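Ferulic acid decarboxylase 1 (Candida dubliniensis, PDB 4ZAD) probably catalyses the reversible decarboxylation of cinnamic, p-coumaric and ferulic acids to their vinyl products, using a prenylated flavin cofactor and manganese. Local coordinates at residues L55-N61 against T141-V145; E269-Y275 against V307-R313; L16-D21 against L77-G81; C294-D298 against A457-P461. All coordinates share one frame; numbering follows the deposited sequence.

Contact 1 of 4, residues L55-N61 against T141-V145; sequences LKQDPEN and TKLPV
Leu-55 meets Pro-144 through one methyl. Its CD1 lies 4.0 Å from Pro-144 CB, and the two side chains cross at about a right angle. Gln-57 bends back at chi2 (-82°), which brings its OE1 against Pro-144 CG, 3.5 Å away. Gln-57 OE1 also accepts a hydrogen bond from Asn-61 ND2 at 3.1 Å, which arrives from above the carbonyl plane. Gln-57 NE2 and Asn-61 ND2 both donate to the backbone O of Leu-67 as well, so the two amides are held together.

Asp-58 starts a type I beta turn that ends at Asn-61. Its OD1 accepts from Glu-60 N at 3.0 Å and closes an Asx turn. The carboxylate is also laid across the aliphatic part of Lys-142, with Asp-58 OD1 3.3 Å from Lys-142 CD. Glu-60 runs alongside the same lysine, pointing the same way. Its OE1 is 4.0 Å from Lys-142 NZ, which is beyond a salt bridge. Asn-61 CB lies 3.6 Å from Lys-142 O. The Asn-61 side chain crosses that of Leu-143 at about a right angle, with OD1 nearest CD2. On the other loop, Pro-144 is the centre of an inverse gamma turn.

The contact joins the loop between strands 49-52 and 69-71 to the loop that follows strand 131-134. Van der Waals packing carries it, on a turn held by its own bonds. Two acidic groups beside one lysine probably add a modest electrostatic attraction, short of a salt bridge.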
loop_
_atom_site.group_PDB
_atom_site.type_symbol
_atom_site.label_atom_id
_atom_site.label_comp_id
_atom_site.label_asym_id
_atom_site.label_seq_id
_atom_site.Cartn_x
_atom_site.Cartn_y
_atom_site.Cartn_z
ATOM N N LEU A 55 27.945 21.916 12.879
ATOM C CA LEU A 55 26.644 22.521 13.126
ATOM C C LEU A 55 26.831 24.022 13.394
ATOM O O LEU A 55 27.917 24.437 13.837
ATOM C CB LEU A 55 25.970 21.827 14.313
ATOM C CG LEU A 55 25.254 20.494 14.042
ATOM C CD1 LEU A 55 24.705 19.898 15.342
ATOM C CD2 LEU A 55 24.125 20.662 13.042
ATOM N N LYS A 56 25.808 24.830 13.099
ATOM C CA LYS A 56 25.892 26.268 13.336
ATOM C C LYS A 56 25.674 26.509 14.799
ATOM O O LYS A 56 24.596 26.217 15.317
ATOM C CB LYS A 56 24.856 27.073 12.537
ATOM C CG LYS A 56 24.938 28.630 12.770
ATOM C CD LYS A 56 24.000 29.419 11.813
ATOM C CE LYS A 56 23.819 30.925 12.187
ATOM N NZ LYS A 56 22.484 31.248 12.862
ATOM N N GLN A 57 26.690 27.086 15.438
ATOM C CA GLN A 57 26.753 27.202 16.885
ATOM C C GLN A 57 26.362 28.580 17.401
ATOM O O GLN A 57 26.606 29.612 16.758
ATOM C CB GLN A 57 28.150 26.836 17.372
ATOM C CG GLN A 57 28.427 25.327 17.355
ATOM C CD GLN A 57 27.871 24.590 18.600
ATOM O OE1 GLN A 57 26.795 24.936 19.150
ATOM N NE2 GLN A 57 28.602 23.561 19.035
ATOM N N ASP A 58 25.707 28.567 18.557
ATOM C CA ASP A 58 25.376 29.765 19.281
ATOM C C ASP A 58 26.703 30.211 19.935
ATOM O O ASP A 58 27.452 29.370 20.432
ATOM C CB ASP A 58 24.271 29.476 20.310
ATOM C CG ASP A 58 23.843 30.712 21.067
ATOM O OD1 ASP A 58 24.610 31.196 21.924
ATOM O OD2 ASP A 58 22.741 31.207 20.804
ATOM N N PRO A 59 27.009 31.528 19.917
ATOM C CA PRO A 59 28.304 31.959 20.451
ATOM C C PRO A 59 28.511 31.722 21.943
ATOM O O PRO A 59 29.657 31.527 22.348
ATOM C CB PRO A 59 28.332 33.464 20.141
ATOM C CG PRO A 59 27.387 33.623 19.009
ATOM C CD PRO A 59 26.281 32.675 19.341
ATOM N N GLU A 60 27.436 31.707 22.734
ATOM C CA GLU A 60 27.559 31.570 24.201
ATOM C C GLU A 60 27.689 30.098 24.681
ATOM O O GLU A 60 27.837 29.848 25.888
ATOM C CB GLU A 60 26.417 32.331 24.946
ATOM C CG GLU A 60 26.649 33.884 25.148
ATOM C CD GLU A 60 25.323 34.758 25.123
ATOM O OE1 GLU A 60 24.505 34.750 26.089
ATOM O OE2 GLU A 60 25.117 35.490 24.124
ATOM N N ASN A 61 27.652 29.138 23.748
ATOM C CA ASN A 61 27.831 27.703 24.061
ATOM C C ASN A 61 29.129 27.440 24.813
ATOM O O ASN A 61 30.205 27.772 24.323
ATOM C CB ASN A 61 27.841 26.884 22.763
ATOM C CG ASN A 61 28.153 25.409 22.983
ATOM O OD1 ASN A 61 28.480 24.978 24.092
ATOM N ND2 ASN A 61 28.050 24.629 21.919
ATOM N N THR A 141 19.791 26.223 26.239
ATOM C CA THR A 141 19.420 27.239 25.230
ATOM C C THR A 141 20.534 27.449 24.195
ATOM O O THR A 141 20.254 27.720 23.019
ATOM C CB THR A 141 19.048 28.587 25.995
ATOM O OG1 THR A 141 17.864 28.360 26.765
ATOM C CG2 THR A 141 18.839 29.828 25.088
ATOM N N LYS A 142 21.785 27.290 24.631
ATOM C CA LYS A 142 22.947 27.603 23.796
ATOM C C LYS A 142 23.498 26.436 22.974
ATOM O O LYS A 142 24.275 26.645 22.027
ATOM C CB LYS A 142 24.065 28.217 24.656
ATOM C CG LYS A 142 23.598 29.419 25.531
ATOM C CD LYS A 142 23.003 30.555 24.695
ATOM C CE LYS A 142 22.562 31.734 25.547
ATOM N NZ LYS A 142 21.376 32.486 25.010
ATOM N N LEU A 143 23.066 25.222 23.303
ATOM C CA LEU A 143 23.477 24.025 22.541
ATOM C C LEU A 143 22.763 23.956 21.177
ATOM O O LEU A 143 21.680 24.514 21.008
ATOM C CB LEU A 143 23.225 22.766 23.377
ATOM C CG LEU A 143 23.978 22.719 24.719
ATOM C CD1 LEU A 143 23.598 21.462 25.518
ATOM C CD2 LEU A 143 25.452 22.782 24.464
ATOM N N PRO A 144 23.363 23.270 20.197
ATOM C CA PRO A 144 22.774 23.149 18.878
ATOM C C PRO A 144 21.731 22.031 18.824
ATOM O O PRO A 144 21.935 20.988 18.170
ATOM C CB PRO A 144 23.970 22.828 18.010
ATOM C CG PRO A 144 24.841 22.044 18.878
ATOM C CD PRO A 144 24.582 22.461 20.294
ATOM N N VAL A 145 20.620 22.294 19.508
ATOM C CA VAL A 145 19.468 21.417 19.583
ATOM C C VAL A 145 18.625 21.798 18.396
ATOM O O VAL A 145 18.362 22.981 18.175
ATOM C CB VAL A 145 18.706 21.645 20.919
ATOM C CG1 VAL A 145 17.425 20.822 21.007
ATOM C CG2 VAL A 145 19.634 21.347 22.094
#

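Contact 2 of 4, residues E269-Y275 against V307-R313; sequences EMVFEGY and VNHISYR
Val-271 and Ser-311 form a hydrogen-bonded antiparallel pair. Val-271 N donates to Ser-311 O at 2.9 Å with a nearly straight bond (170°), and Ser-311 N returns one to Val-271 O. Glu-273 N donates to His-309 O in the next such pair. Glu-273 O is shared by two donors, Asn-308 N at 2.8 Å and His-309 N at 3.1 Å. This is a classic beta bulge: Asn-308 and His-309 both face Glu-273, and Gly-274 then pairs with Val-307. At the other end Arg-313 N donates a hydrogen bond to Glu-269 O. Glu-269 bends at chi2 (-79°), which turns its carboxylate to Arg-313. The two side chains make a salt bridge there, in which Arg-313 NH1 gives Glu-269 OE2 a weak bond of 3.1 Å.

Strands 270-277 and 300-312 are neighbours in the large antiparallel sheet of the Rift-related domain, the region of UbiD enzymes related to FMN-binding folds. Strand 214-220 flanks 270-277 on its other side.

The Ile-310 and Phe-272 side chains run side by side. Ile-310 CD1 lies over one face of the Phe-272 ring, 4.0 Å from its centroid and offset toward the rim, in a CH-pi contact. Ile-310 CG1 touches Phe-272 CD1 at 3.6 Å. On the same face of the sheet, Met-270 CG rests on Tyr-312 CB at 3.5 Å. The other face carries Glu-273 beside His-309, the carboxylate and imidazole planes 36° apart, and Val-271 CB against Ser-311 OG. Outside partners hold the polar ends: Arg-10 for Glu-269, Asp-63 for Tyr-312, Thr-259 for Glu-273 and His-128 for Ser-311.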
loop_
_atom_site.group_PDB
_atom_site.type_symbol
_atom_site.label_atom_id
_atom_site.label_comp_id
_atom_site.label_asym_id
_atom_site.label_seq_id
_atom_site.Cartn_x
_atom_site.Cartn_y
_atom_site.Cartn_z
ATOM N N GLU A 269 27.767 9.121 24.998
ATOM C CA GLU A 269 28.400 10.360 24.560
ATOM C C GLU A 269 28.162 11.448 25.595
ATOM O O GLU A 269 29.081 12.214 25.904
ATOM C CB GLU A 269 27.889 10.789 23.186
ATOM C CG GLU A 269 28.152 9.775 22.102
ATOM C CD GLU A 269 29.599 9.817 21.597
ATOM O OE1 GLU A 269 30.079 10.900 21.174
ATOM O OE2 GLU A 269 30.264 8.764 21.600
ATOM N N MET A 270 26.934 11.515 26.126
ATOM C CA MET A 270 26.564 12.533 27.099
ATOM C C MET A 270 25.501 11.977 28.005
ATOM O O MET A 270 24.547 11.316 27.509
ATOM C CB MET A 270 25.948 13.786 26.444
ATOM C CG MET A 270 26.859 14.645 25.603
ATOM S SD MET A 270 25.974 15.923 24.720
ATOM C CE MET A 270 25.259 14.935 23.416
ATOM N N VAL A 271 25.635 12.312 29.305
ATOM C CA VAL A 271 24.662 11.947 30.320
ATOM C C VAL A 271 24.184 13.207 31.005
ATOM O O VAL A 271 24.971 14.058 31.355
ATOM C CB VAL A 271 25.233 10.947 31.380
ATOM C CG1 VAL A 271 24.196 10.676 32.477
ATOM C CG2 VAL A 271 25.645 9.631 30.715
ATOM N N PHE A 272 22.875 13.326 31.153
ATOM C CA PHE A 272 22.232 14.456 31.791
ATOM C C PHE A 272 21.651 13.862 33.078
ATOM O O PHE A 272 21.046 12.802 33.030
ATOM C CB PHE A 272 21.071 14.949 30.927
ATOM C CG PHE A 272 21.453 15.829 29.751
ATOM C CD1 PHE A 272 22.722 15.831 29.191
ATOM C CD2 PHE A 272 20.500 16.627 29.166
ATOM C CE1 PHE A 272 23.038 16.649 28.102
ATOM C CE2 PHE A 272 20.823 17.452 28.051
ATOM C CZ PHE A 272 22.087 17.450 27.539
ATOM N N GLU A 273 21.833 14.525 34.215
ATOM C CA GLU A 273 21.328 14.027 35.501
ATOM C C GLU A 273 20.432 15.040 36.130
ATOM O O GLU A 273 20.772 16.211 36.115
ATOM C CB GLU A 273 22.486 13.789 36.480
ATOM C CG GLU A 273 23.604 12.897 35.927
ATOM C CD GLU A 273 24.740 12.755 36.903
ATOM O OE1 GLU A 273 24.618 13.251 38.044
ATOM O OE2 GLU A 273 25.752 12.127 36.548
ATOM N N GLY A 274 19.320 14.619 36.734
ATOM C CA GLY A 274 18.502 15.587 37.486
ATOM C C GLY A 274 17.327 15.055 38.288
ATOM O O GLY A 274 17.415 14.010 38.871
ATOM N N TYR A 275 16.238 15.811 38.330
ATOM C CA TYR A 275 15.009 15.407 39.001
ATOM C C TYR A 275 13.839 15.601 38.066
ATOM O O TYR A 275 13.596 16.726 37.583
ATOM C CB TYR A 275 14.764 16.247 40.266
ATOM C CG TYR A 275 15.681 15.922 41.416
ATOM C CD1 TYR A 275 15.662 14.656 42.030
ATOM C CD2 TYR A 275 16.586 16.869 41.896
ATOM C CE1 TYR A 275 16.535 14.357 43.099
ATOM C CE2 TYR A 275 17.450 16.576 42.948
ATOM C CZ TYR A 275 17.416 15.334 43.542
ATOM O OH TYR A 275 18.266 15.082 44.595
ATOM N N VAL A 307 17.448 19.434 35.018
ATOM C CA VAL A 307 18.825 18.904 34.848
ATOM C C VAL A 307 19.782 19.631 35.801
ATOM O O VAL A 307 19.885 20.841 35.738
ATOM C CB VAL A 307 19.292 19.138 33.378
ATOM C CG1 VAL A 307 20.714 18.661 33.137
ATOM C CG2 VAL A 307 18.318 18.487 32.416
ATOM N N ASN A 308 20.456 18.897 36.683
ATOM C CA ASN A 308 21.443 19.441 37.608
ATOM C C ASN A 308 22.888 19.185 37.173
ATOM O O ASN A 308 23.793 19.802 37.692
ATOM C CB ASN A 308 21.304 18.822 39.029
ATOM C CG ASN A 308 19.905 19.018 39.689
ATOM O OD1 ASN A 308 19.496 18.167 40.518
ATOM N ND2 ASN A 308 19.187 20.112 39.351
ATOM N N HIS A 309 23.134 18.251 36.270
ATOM C CA HIS A 309 24.503 17.844 35.949
ATOM C C HIS A 309 24.551 17.378 34.519
ATOM O O HIS A 309 23.516 17.092 33.950
ATOM C CB HIS A 309 24.987 16.711 36.881
ATOM C CG HIS A 309 26.471 16.510 36.867
ATOM N ND1 HIS A 309 27.345 17.330 37.555
ATOM C CD2 HIS A 309 27.238 15.591 36.233
ATOM C CE1 HIS A 309 28.583 16.904 37.363
ATOM N NE2 HIS A 309 28.546 15.851 36.562
ATOM N N ILE A 310 25.748 17.353 33.938
ATOM C CA ILE A 310 25.977 16.794 32.614
ATOM C C ILE A 310 27.423 16.336 32.572
ATOM O O ILE A 310 28.342 17.053 33.000
ATOM C CB ILE A 310 25.792 17.805 31.464
ATOM C CG1 ILE A 310 24.334 18.237 31.310
ATOM C CG2 ILE A 310 26.314 17.222 30.104
ATOM C CD1 ILE A 310 24.159 19.374 30.279
ATOM N N SER A 311 27.620 15.126 32.074
ATOM C CA SER A 311 28.946 14.594 31.851
ATOM C C SER A 311 28.975 14.277 30.360
ATOM O O SER A 311 27.952 13.933 29.804
ATOM C CB SER A 311 29.194 13.365 32.744
ATOM O OG SER A 311 28.401 12.246 32.368
ATOM N N TYR A 312 30.123 14.450 29.710
ATOM C CA TYR A 312 30.231 14.242 28.260
ATOM C C TYR A 312 31.670 14.019 27.813
ATOM O O TYR A 312 32.609 14.533 28.414
ATOM C CB TYR A 312 29.640 15.426 27.494
ATOM C CG TYR A 312 30.369 16.715 27.736
ATOM C CD1 TYR A 312 30.056 17.516 28.819
ATOM C CD2 TYR A 312 31.374 17.138 26.889
ATOM C CE1 TYR A 312 30.729 18.695 29.054
ATOM C CE2 TYR A 312 32.062 18.341 27.125
ATOM C CZ TYR A 312 31.729 19.094 28.208
ATOM O OH TYR A 312 32.371 20.257 28.446
ATOM N N ARG A 313 31.833 13.239 26.754
ATOM C CA ARG A 313 33.159 12.878 26.276
ATOM C C ARG A 313 33.695 13.923 25.310
ATOM O O ARG A 313 33.007 14.861 24.968
ATOM C CB ARG A 313 33.111 11.516 25.598
ATOM C CG ARG A 313 32.418 11.513 24.246
ATOM C CD ARG A 313 32.252 10.098 23.693
ATOM N NE ARG A 313 33.499 9.329 23.702
ATOM C CZ ARG A 313 33.560 8.024 23.517
ATOM N NH1 ARG A 313 32.462 7.328 23.321
ATOM N NH2 ARG A 313 34.712 7.402 23.550
#

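Contact 3 of 4, residues L16-D21 against L77-G81; sequences LKNEGD and LRGFG
Arg-78 brings its guanidinium between two carboxylates and bonds both. NH1 and NH2 grip a single oxygen of Glu-19 end-on. The distances to Glu-19 OE1 are 2.6 Å from Arg-78 NH1 and 2.9 Å from Arg-78 NH2. Asp-21 OD2 takes Arg-78 NH2 at 2.8 Å, with a weak bond from Arg-78 NE at 2.9 Å. Both acceptor oxygens lie near the guanidinium plane, at its edge. The carboxylates themselves stand steeply to that plane, 78° away for Glu-19 and 85° for Asp-21. Leu-16 CD2 also abuts the edge, 3.4 Å from Arg-78 NH2.

Phe-80 CZ lies over the rim of one guanidinium face. Phe-80 CZ is also 3.5 Å from Glu-19 O. The arginine chain leaves its backbone extended and bends at chi3 (-74°), which swings the guanidinium to the acids. Asp-21 CG is anti to its backbone N, and this carries the carboxylate to Arg-78.

Further partners fix the acids. Glu-19 OE2 bonds Ser-95 OG, and Asp-21 OD2 forms another salt bridge with Arg-86. Two arginines on one oxygen would probably keep Asp-21 ionised. Asp-21 N donates to Leu-16 O at 2.7 Å, and Gly-20 N to Lys-17 O. With positive phi at Gly-20, these bonds make a Schellman motif at the C-terminal end of helix 9-19, tied to the loop before helix 85-90 by a salt-bridge network.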
loop_
_atom_site.group_PDB
_atom_site.type_symbol
_atom_site.label_atom_id
_atom_site.label_comp_id
_atom_site.label_asym_id
_atom_site.label_seq_id
_atom_site.Cartn_x
_atom_site.Cartn_y
_atom_site.Cartn_z
ATOM N N LEU A 16 29.285 1.310 10.126
ATOM C CA LEU A 16 28.550 1.986 9.048
ATOM C C LEU A 16 29.478 2.679 8.027
ATOM O O LEU A 16 29.246 2.633 6.816
ATOM C CB LEU A 16 27.575 3.026 9.634
ATOM C CG LEU A 16 26.390 2.527 10.478
ATOM C CD1 LEU A 16 25.576 3.729 11.025
ATOM C CD2 LEU A 16 25.510 1.565 9.694
ATOM N N LYS A 17 30.516 3.328 8.544
ATOM C CA LYS A 17 31.583 3.918 7.750
ATOM C C LYS A 17 32.271 2.817 6.941
ATOM O O LYS A 17 32.432 2.943 5.720
ATOM C CB LYS A 17 32.585 4.619 8.679
ATOM C CG LYS A 17 33.261 5.854 8.126
ATOM N N ASN A 18 32.642 1.717 7.590
ATOM C CA ASN A 18 33.273 0.594 6.846
ATOM C C ASN A 18 32.344 0.047 5.757
ATOM O O ASN A 18 32.824 -0.417 4.709
ATOM C CB ASN A 18 33.763 -0.569 7.756
ATOM C CG ASN A 18 34.844 -0.139 8.751
ATOM O OD1 ASN A 18 35.537 0.865 8.546
ATOM N ND2 ASN A 18 34.969 -0.875 9.841
ATOM N N GLU A 19 31.029 0.112 5.984
ATOM C CA GLU A 19 30.100 -0.527 5.059
ATOM C C GLU A 19 29.703 0.410 3.940
ATOM O O GLU A 19 29.075 -0.012 2.961
ATOM C CB GLU A 19 28.887 -1.106 5.796
ATOM C CG GLU A 19 29.182 -2.525 6.335
ATOM C CD GLU A 19 28.028 -3.187 7.101
ATOM O OE1 GLU A 19 26.896 -2.621 7.116
ATOM O OE2 GLU A 19 28.288 -4.271 7.695
ATOM N N GLY A 20 30.104 1.679 4.072
ATOM C CA GLY A 20 29.777 2.709 3.076
ATOM C C GLY A 20 28.390 3.295 3.286
ATOM O O GLY A 20 27.768 3.803 2.351
ATOM N N ASP A 21 27.926 3.230 4.523
ATOM C CA ASP A 21 26.597 3.662 4.858
ATOM C C ASP A 21 26.587 4.855 5.804
ATOM O O ASP A 21 25.608 5.103 6.471
ATOM C CB ASP A 21 25.876 2.481 5.462
ATOM C CG ASP A 21 24.423 2.699 5.593
ATOM O OD1 ASP A 21 23.828 3.355 4.725
ATOM O OD2 ASP A 21 23.871 2.178 6.574
ATOM N N LEU A 77 16.337 3.289 6.996
ATOM C CA LEU A 77 16.664 2.172 6.110
ATOM C C LEU A 77 17.849 2.509 5.181
ATOM O O LEU A 77 18.031 3.668 4.750
ATOM C CB LEU A 77 15.466 1.728 5.284
ATOM C CG LEU A 77 14.246 1.210 6.031
ATOM C CD1 LEU A 77 13.163 0.885 5.000
ATOM C CD2 LEU A 77 14.566 -0.005 6.923
ATOM N N ARG A 78 18.613 1.461 4.881
ATOM C CA ARG A 78 19.791 1.502 4.026
ATOM C C ARG A 78 19.403 1.222 2.594
ATOM O O ARG A 78 18.413 0.549 2.364
ATOM C CB ARG A 78 20.701 0.378 4.482
ATOM C CG ARG A 78 21.842 0.025 3.582
ATOM C CD ARG A 78 22.714 -0.963 4.244
ATOM N NE ARG A 78 23.516 -0.353 5.295
ATOM C CZ ARG A 78 24.590 -0.905 5.841
ATOM N NH1 ARG A 78 24.993 -2.109 5.441
ATOM N NH2 ARG A 78 25.255 -0.256 6.803
ATOM N N GLY A 79 20.195 1.675 1.624
ATOM C CA GLY A 79 19.762 1.621 0.227
ATOM C C GLY A 79 20.328 0.565 -0.724
ATOM O O GLY A 79 19.830 0.447 -1.864
ATOM N N PHE A 80 21.350 -0.179 -0.283
ATOM C CA PHE A 80 21.983 -1.136 -1.158
ATOM C C PHE A 80 21.705 -2.618 -0.894
ATOM O O PHE A 80 21.371 -3.376 -1.839
ATOM C CB PHE A 80 23.489 -0.894 -1.380
ATOM C CG PHE A 80 24.267 -0.389 -0.184
ATOM C CD1 PHE A 80 24.166 0.943 0.232
ATOM C CD2 PHE A 80 25.214 -1.204 0.426
ATOM C CE1 PHE A 80 24.932 1.434 1.292
ATOM C CE2 PHE A 80 25.961 -0.741 1.490
ATOM C CZ PHE A 80 25.816 0.599 1.926
ATOM N N GLY A 81 21.873 -3.093 0.321
ATOM C CA GLY A 81 21.776 -4.549 0.462
ATOM C C GLY A 81 20.507 -4.813 1.222
ATOM O O GLY A 81 19.394 -4.456 0.775
#

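Contact 4 of 4, residues C294-D298 against A457-P461; sequences CFPKD and ASQGP
The ring of Phe-295 carries the side-chain amide of Gln-459 flat on one face. The two planes are only 7° apart, and Gln-459 CD sits over the centre of the Phe-295 ring, 3.4 Å above the plane. The two side chains come from opposite directions and form an amide-pi stack. Gln-459 CG adds a CH-pi contact over the same face, 3.9 Å from the Phe-295 ring centroid. Ser-458 OG comes in obliquely, 4.3 Å from Phe-295 CE2.

The stack joins a type I beta turn, Phe-295 to Asp-298, to the end of helix 455-458. The turn belongs to the Rift-related region and the helix to the C-terminal region. The contact therefore spans two of the parts from which UbiD enzymes are built. It lies near the active site: the side chain of Phe-295 is about 8 Å from that of Glu-289, the probable proton donor.

The second subunit is close as well: its Phe-488 packs on Phe-295 and its Phe-477 on Gln-459, while Cys-294 pairs with one of its strands, so that the sheet continues across the interface.

A bend at chi2 of Gln-459 (-43°) turns its amide toward the ring. Asp-298 directs its carboxylate toward the same amide, the planes 26° apart. The turn is closed by Asp-298 N donating to Phe-295 O at 3.0 Å.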
loop_
_atom_site.group_PDB
_atom_site.type_symbol
_atom_site.label_atom_id
_atom_site.label_comp_id
_atom_site.label_asym_id
_atom_site.label_seq_id
_atom_site.Cartn_x
_atom_site.Cartn_y
_atom_site.Cartn_z
ATOM N N CYS A 294 2.681 17.100 12.064
ATOM C CA CYS A 294 2.784 18.022 13.195
ATOM C C CYS A 294 1.546 18.907 13.149
ATOM O O CYS A 294 1.231 19.513 12.121
ATOM C CB CYS A 294 4.017 18.913 13.115
ATOM S SG CYS A 294 3.989 20.085 14.513
ATOM N N PHE A 295 0.832 18.978 14.254
ATOM C CA PHE A 295 -0.374 19.790 14.333
ATOM C C PHE A 295 -0.034 21.026 15.184
ATOM O O PHE A 295 -0.076 20.961 16.424
ATOM C CB PHE A 295 -1.494 18.964 14.960
ATOM C CG PHE A 295 -2.123 17.992 14.023
ATOM C CD1 PHE A 295 -3.062 18.423 13.070
ATOM C CD2 PHE A 295 -1.813 16.637 14.086
ATOM C CE1 PHE A 295 -3.670 17.516 12.204
ATOM C CE2 PHE A 295 -2.420 15.726 13.212
ATOM C CZ PHE A 295 -3.345 16.171 12.270
ATOM N N PRO A 296 0.317 22.152 14.534
ATOM C CA PRO A 296 1.052 23.160 15.276
ATOM C C PRO A 296 0.257 23.839 16.374
ATOM O O PRO A 296 0.863 24.433 17.252
ATOM C CB PRO A 296 1.456 24.192 14.193
ATOM C CG PRO A 296 1.166 23.576 12.933
ATOM C CD PRO A 296 0.027 22.634 13.183
ATOM N N LYS A 297 -1.068 23.768 16.311
ATOM C CA LYS A 297 -1.910 24.397 17.321
ATOM C C LYS A 297 -2.239 23.469 18.489
ATOM O O LYS A 297 -2.721 23.943 19.518
ATOM C CB LYS A 297 -3.189 24.962 16.682
ATOM C CG LYS A 297 -2.983 26.364 16.036
ATOM C CD LYS A 297 -4.111 26.722 15.049
ATOM N N ASP A 298 -1.972 22.163 18.340
ATOM C CA ASP A 298 -2.114 21.211 19.454
ATOM C C ASP A 298 -1.142 21.515 20.595
ATOM O O ASP A 298 0.072 21.406 20.433
ATOM C CB ASP A 298 -1.876 19.783 18.990
ATOM C CG ASP A 298 -3.036 19.216 18.211
ATOM O OD1 ASP A 298 -3.990 19.957 17.887
ATOM O OD2 ASP A 298 -2.981 18.002 17.929
ATOM N N ALA A 457 -7.609 9.992 16.046
ATOM C CA ALA A 457 -7.998 10.228 17.446
ATOM C C ALA A 457 -7.669 11.653 17.927
ATOM O O ALA A 457 -8.499 12.286 18.564
ATOM C CB ALA A 457 -7.385 9.186 18.384
ATOM N N SER A 458 -6.487 12.174 17.620
ATOM C CA SER A 458 -6.083 13.449 18.207
ATOM C C SER A 458 -6.913 14.605 17.678
ATOM O O SER A 458 -7.150 15.583 18.407
ATOM C CB SER A 458 -4.597 13.714 17.992
ATOM O OG SER A 458 -4.287 13.967 16.634
ATOM N N GLN A 459 -7.335 14.488 16.408
ATOM C CA GLN A 459 -8.172 15.479 15.717
ATOM C C GLN A 459 -9.665 15.151 15.775
ATOM O O GLN A 459 -10.483 15.942 15.300
ATOM C CB GLN A 459 -7.778 15.554 14.241
ATOM C CG GLN A 459 -6.325 15.833 13.972
ATOM C CD GLN A 459 -5.763 16.906 14.860
ATOM O OE1 GLN A 459 -5.055 16.598 15.810
ATOM N NE2 GLN A 459 -6.102 18.161 14.593
ATOM N N GLY A 460 -10.011 13.983 16.329
ATOM C CA GLY A 460 -11.412 13.501 16.413
ATOM C C GLY A 460 -11.999 13.453 17.815
ATOM O O GLY A 460 -11.447 14.031 18.734
ATOM N N PRO A 461 -13.142 12.763 17.977
ATOM C CA PRO A 461 -13.785 12.582 19.284
ATOM C C PRO A 461 -13.102 11.588 20.251
ATOM O O PRO A 461 -13.341 11.672 21.453
ATOM C CB PRO A 461 -15.179 12.064 18.911
ATOM C CG PRO A 461 -14.992 11.337 17.652
ATOM C CD PRO A 461 -13.941 12.139 16.898
#

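Contacts 1 and 2 are near neighbours, with centres 17 Å apart and nearest atoms about 5 Å apart. Asp-63, just past the first segment of contact 1, bonds Tyr-312 of contact 2. The backbone O of Leu-67 accepts from Gln-57 and Asn-61 of contact 1, and Met-270 of contact 2 packs on Leu-67. Helix 9-19 supplies Arg-10 to Glu-269 of contact 2 and ends in contact 3. Contact 4 lies 31 to 36 Å from the others, centre to centre. It is near the probable proton donor, and its Ser-458 side chain is about 13 Å from the bound prenylated flavin. The side chain of Phe-272 in contact 2 is about 14 Å from the bound prenylated flavin.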